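Local coordinates for peroxiredoxin (Clostridioides difficile, PDB 6TSB), which hydrolyses chitin through the family 18 domain of this chain, part of a spore coat protein whose peroxiredoxin part probably reduces peroxides, at residues A109-P112 against T113-Y116; L161-A164 against I165-I169. One frame throughout, in Å; residues are numbered along the deposited sequence.

Contact 1: A109-P112 against T113-Y116; sequences ALTP and TSRY
Arg115 folds its guanidinium back over the loop that leads into its own helix. A bend at chi3 (-60°) turns the flat group so that one face covers the backbone at Thr111 and Pro112: Thr111 O lies over its centre, 3.3 Å above the plane, and Pro112 N is offset toward the rim. At the edge, in the guanidinium plane, NH1 gives a nearly straight bond of 2.9 Å to Ala109 O. A water accepts from the same NH1 and donates to Leu110 O, so one direct and one water-mediated carbonyl probably limit its rotation. The two side chains cross obliquely, Arg115 NH2 coming within 3.7 Å of Pro112 CG. Thr111 and Ser114 form a capping box at the start of the helix. Thr111 OG1 receives Ser114 N at 3.0 Å and, weakly, Thr113 N; in return Thr111 N donates to Ser114 OG at 2.9 Å. Ser114 OG also bonds to Ala108 O, which ties the cap to the end of helix 105-109. The contact lies on the surface, in the corner between helix 105-109 and helix 112-128, where Ala109 and Leu110 touch Asn157 and Arg115 touches Leu160, both on helix 154-169.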
loop_
_atom_site.group_PDB
_atom_site.type_symbol
_atom_site.label_atom_id
_atom_site.label_comp_id
_atom_site.label_asym_id
_atom_site.label_seq_id
_atom_site.Cartn_x
_atom_site.Cartn_y
_atom_site.Cartn_z
ATOM N N ALA A 109 45.381 -15.734 7.297
ATOM C CA ALA A 109 44.873 -16.785 8.204
ATOM C C ALA A 109 45.811 -17.995 8.194
ATOM O O ALA A 109 45.644 -18.834 9.112
ATOM C CB ALA A 109 43.462 -17.177 7.824
ATOM N N LEU A 110 46.742 -18.090 7.231
ATOM C CA LEU A 110 47.411 -19.381 6.863
ATOM C C LEU A 110 48.378 -19.910 7.938
ATOM O O LEU A 110 48.375 -21.135 8.135
ATOM C CB LEU A 110 48.100 -19.244 5.506
ATOM C CG LEU A 110 48.467 -20.564 4.807
ATOM C CD1 LEU A 110 47.400 -21.635 4.986
ATOM C CD2 LEU A 110 48.721 -20.334 3.320
ATOM N N THR A 111 49.143 -19.074 8.657
ATOM C CA THR A 111 50.250 -19.538 9.554
ATOM C C THR A 111 50.113 -18.924 10.942
ATOM O O THR A 111 49.404 -17.953 11.111
ATOM C CB THR A 111 51.620 -19.181 8.971
ATOM O OG1 THR A 111 51.861 -17.791 9.195
ATOM C CG2 THR A 111 51.718 -19.446 7.485
ATOM N N PRO A 112 50.803 -19.447 11.978
ATOM C CA PRO A 112 50.861 -18.764 13.276
ATOM C C PRO A 112 51.466 -17.350 13.171
ATOM O O PRO A 112 51.124 -16.495 14.012
ATOM C CB PRO A 112 51.751 -19.679 14.138
ATOM C CG PRO A 112 51.632 -21.050 13.454
ATOM C CD PRO A 112 51.540 -20.729 11.974
ATOM N N THR A 113 52.294 -17.099 12.144
ATOM C CA THR A 113 52.995 -15.799 11.970
ATOM C C THR A 113 52.045 -14.770 11.354
ATOM O O THR A 113 51.798 -13.778 12.009
ATOM C CB THR A 113 54.311 -15.963 11.204
ATOM O OG1 THR A 113 55.107 -16.821 12.024
ATOM C CG2 THR A 113 55.026 -14.651 10.985
ATOM N N SER A 114 51.541 -15.002 10.143
ATOM C CA SER A 114 50.468 -14.196 9.510
ATOM C C SER A 114 49.353 -13.888 10.546
ATOM O O SER A 114 48.965 -12.728 10.675
ATOM C CB SER A 114 49.949 -14.897 8.269
ATOM O OG SER A 114 49.308 -16.141 8.582
ATOM N N ARG A 115 48.898 -14.873 11.320
ATOM C CA ARG A 115 47.764 -14.717 12.273
ATOM C C ARG A 115 48.186 -13.773 13.407
ATOM O O ARG A 115 47.382 -12.914 13.771
ATOM C CB ARG A 115 47.263 -16.078 12.793
ATOM C CG ARG A 115 46.549 -16.914 11.728
ATOM C CD ARG A 115 45.800 -18.130 12.250
ATOM N NE ARG A 115 46.648 -19.103 12.936
ATOM C CZ ARG A 115 47.200 -20.177 12.369
ATOM N NH1 ARG A 115 47.023 -20.440 11.086
ATOM N NH2 ARG A 115 47.972 -20.972 13.084
ATOM N N TYR A 116 49.383 -13.940 13.966
ATOM C CA TYR A 116 49.896 -13.072 15.054
ATOM C C TYR A 116 50.047 -11.642 14.504
ATOM O O TYR A 116 49.655 -10.690 15.155
ATOM C CB TYR A 116 51.215 -13.623 15.608
ATOM C CG TYR A 116 51.744 -12.866 16.806
ATOM C CD1 TYR A 116 51.287 -13.134 18.091
ATOM C CD2 TYR A 116 52.668 -11.841 16.660
ATOM C CE1 TYR A 116 51.750 -12.427 19.193
ATOM C CE2 TYR A 116 53.141 -11.122 17.746
ATOM C CZ TYR A 116 52.681 -11.414 19.022
ATOM O OH TYR A 116 53.151 -10.721 20.104
HETATM O O HOH W 1 46.984 -23.049 9.747
#

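Contact 2: L161-A164 against I165-I169; sequences LLTA and IRDVI
Leu161 sends CG anti to its backbone N (chi1 -180°), while Ile165, one turn later, has CG1 beside its own N (chi1 -56°) and an extended chain beyond it. These torsions bring Ile165 CD1 to 4.1 Å from Leu161 CG, the two branched chains crossing at an angle on the same flank of the helix. Ile165 CG1 also rides close over the backbone, 3.2 Å from Leu161 O, the carbonyl that accepts Ile165 N at 2.9 Å. Phe118 of helix 112-128 touches both Leu161 and Ile165, so the pair forms part of a buried seam between the helices.

Another flank is polar. Thr163 and Asp167 lie side by side and point the same way, the methyl CG2 of Thr163 standing 3.8 Å from Asp167 OD2. The Thr163 hydroxyl turns instead to the preceding turn, where OG1 bonds to Thr159 O. Thr163 O takes the backbone N of Asp167 at 2.9 Å.

Arg166 leaves the helix with its chain bent at both chi2 and chi3, which carries the guanidinium away from residues 161-164. NH1 bonds to Gly170 O and Lys173 O, and NH2 makes a salt bridge to Asp200 and a bond to Ile198 O. This one side chain therefore links the helix end to the loops that lead into strands 174-179 and 201-204.

Successive i to i+4 backbone bonds continue through the segment. Arg166 N lies 2.8 Å from Leu162 O. The bond from Val168 N to Ala164 O is weak, at 3.4 Å. With one flank against a neighbouring helix and Leu162 against Val177 of strand 174-179, the segment is typical of the helix in a beta-alpha-beta unit, here strand 133-137, helix 154-169 and strand 174-179 of the TIM-barrel chitinase fold.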
loop_
_atom_site.group_PDB
_atom_site.type_symbol
_atom_site.label_atom_id
_atom_site.label_comp_id
_atom_site.label_asym_id
_atom_site.label_seq_id
_atom_site.Cartn_x
_atom_site.Cartn_y
_atom_site.Cartn_z
ATOM N N LEU A 161 42.409 -17.427 13.334
ATOM C CA LEU A 161 42.595 -15.971 13.140
ATOM C C LEU A 161 41.793 -15.215 14.212
ATOM O O LEU A 161 42.352 -14.351 14.896
ATOM C CB LEU A 161 42.142 -15.614 11.726
ATOM C CG LEU A 161 42.288 -14.140 11.381
ATOM C CD1 LEU A 161 43.741 -13.726 11.484
ATOM C CD2 LEU A 161 41.742 -13.860 9.991
ATOM N N LEU A 162 40.504 -15.525 14.343
ATOM C CA LEU A 162 39.609 -14.863 15.320
ATOM C C LEU A 162 40.168 -15.073 16.724
ATOM O O LEU A 162 40.158 -14.118 17.498
ATOM C CB LEU A 162 38.193 -15.427 15.163
ATOM C CG LEU A 162 37.528 -15.057 13.844
ATOM C CD1 LEU A 162 36.323 -15.931 13.562
ATOM C CD2 LEU A 162 37.148 -13.583 13.852
ATOM N N THR A 163 40.672 -16.268 17.019
ATOM C CA THR A 163 41.287 -16.597 18.327
ATOM C C THR A 163 42.473 -15.656 18.553
ATOM O O THR A 163 42.594 -15.115 19.661
ATOM C CB THR A 163 41.735 -18.068 18.414
ATOM O OG1 THR A 163 40.556 -18.864 18.452
ATOM C CG2 THR A 163 42.571 -18.404 19.637
ATOM N N ALA A 164 43.328 -15.500 17.545
ATOM C CA ALA A 164 44.527 -14.629 17.606
ATOM C C ALA A 164 44.106 -13.169 17.823
ATOM O O ALA A 164 44.702 -12.531 18.698
ATOM C CB ALA A 164 45.371 -14.807 16.370
ATOM N N ILE A 165 43.064 -12.688 17.138
ATOM C CA ILE A 165 42.530 -11.306 17.351
ATOM C C ILE A 165 42.001 -11.168 18.787
ATOM O O ILE A 165 42.418 -10.243 19.527
ATOM C CB ILE A 165 41.482 -10.978 16.284
ATOM C CG1 ILE A 165 42.064 -11.153 14.877
ATOM C CG2 ILE A 165 40.947 -9.585 16.534
ATOM C CD1 ILE A 165 41.096 -10.948 13.741
ATOM N N ARG A 166 41.151 -12.084 19.220
ATOM C CA ARG A 166 40.562 -11.988 20.585
ATOM C C ARG A 166 41.654 -12.024 21.667
ATOM O O ARG A 166 41.483 -11.329 22.730
ATOM C CB ARG A 166 39.532 -13.099 20.815
ATOM C CG ARG A 166 38.960 -13.130 22.232
ATOM C CD ARG A 166 38.243 -11.848 22.609
ATOM N NE ARG A 166 36.938 -11.766 21.947
ATOM C CZ ARG A 166 36.139 -10.698 21.935
ATOM N NH1 ARG A 166 36.502 -9.569 22.529
ATOM N NH2 ARG A 166 34.980 -10.763 21.308
ATOM N N ASP A 167 42.689 -12.853 21.473
ATOM C CA ASP A 167 43.803 -13.016 22.454
ATOM C C ASP A 167 44.467 -11.639 22.675
ATOM O O ASP A 167 44.738 -11.293 23.827
ATOM C CB ASP A 167 44.794 -14.120 22.035
ATOM C CG ASP A 167 44.320 -15.573 22.205
ATOM O OD1 ASP A 167 43.195 -15.786 22.755
ATOM O OD2 ASP A 167 45.077 -16.505 21.779
ATOM N N VAL A 168 44.649 -10.843 21.618
ATOM C CA VAL A 168 45.362 -9.525 21.682
ATOM C C VAL A 168 44.405 -8.409 22.144
ATOM O O VAL A 168 44.781 -7.706 23.070
ATOM C CB VAL A 168 46.068 -9.220 20.341
ATOM C CG1 VAL A 168 46.659 -7.831 20.267
ATOM C CG2 VAL A 168 47.174 -10.232 20.084
ATOM N N ILE A 169 43.213 -8.250 21.553
ATOM C CA ILE A 169 42.363 -7.041 21.798
ATOM C C ILE A 169 41.682 -7.139 23.156
ATOM O O ILE A 169 41.346 -6.073 23.680
ATOM C CB ILE A 169 41.344 -6.789 20.678
ATOM C CG1 ILE A 169 40.184 -7.793 20.721
ATOM C CG2 ILE A 169 42.056 -6.749 19.336
ATOM C CD1 ILE A 169 39.065 -7.511 19.746
#

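Overall arrangement
From the N terminus the chain runs through strand 92-98 and helix 105-109 to contact 1, which closes the tight loop into helix 112-128. It then passes through strand 133-137 and a long loop to helix 154-169, whose last turns hold contact 2. The two contacts follow in series, neither nested nor crossed, and each is local. In space they are neighbours, with centres about 11 Å apart. Arg115 CD packs 3.6 Å from Leu161 N, and Arg115 O lies 3.8 Å from Ala164 CB. The first turns of helix 112-128 thus lie against the middle of helix 154-169, around the parallel strands 92-98, 133-137 and 174-179.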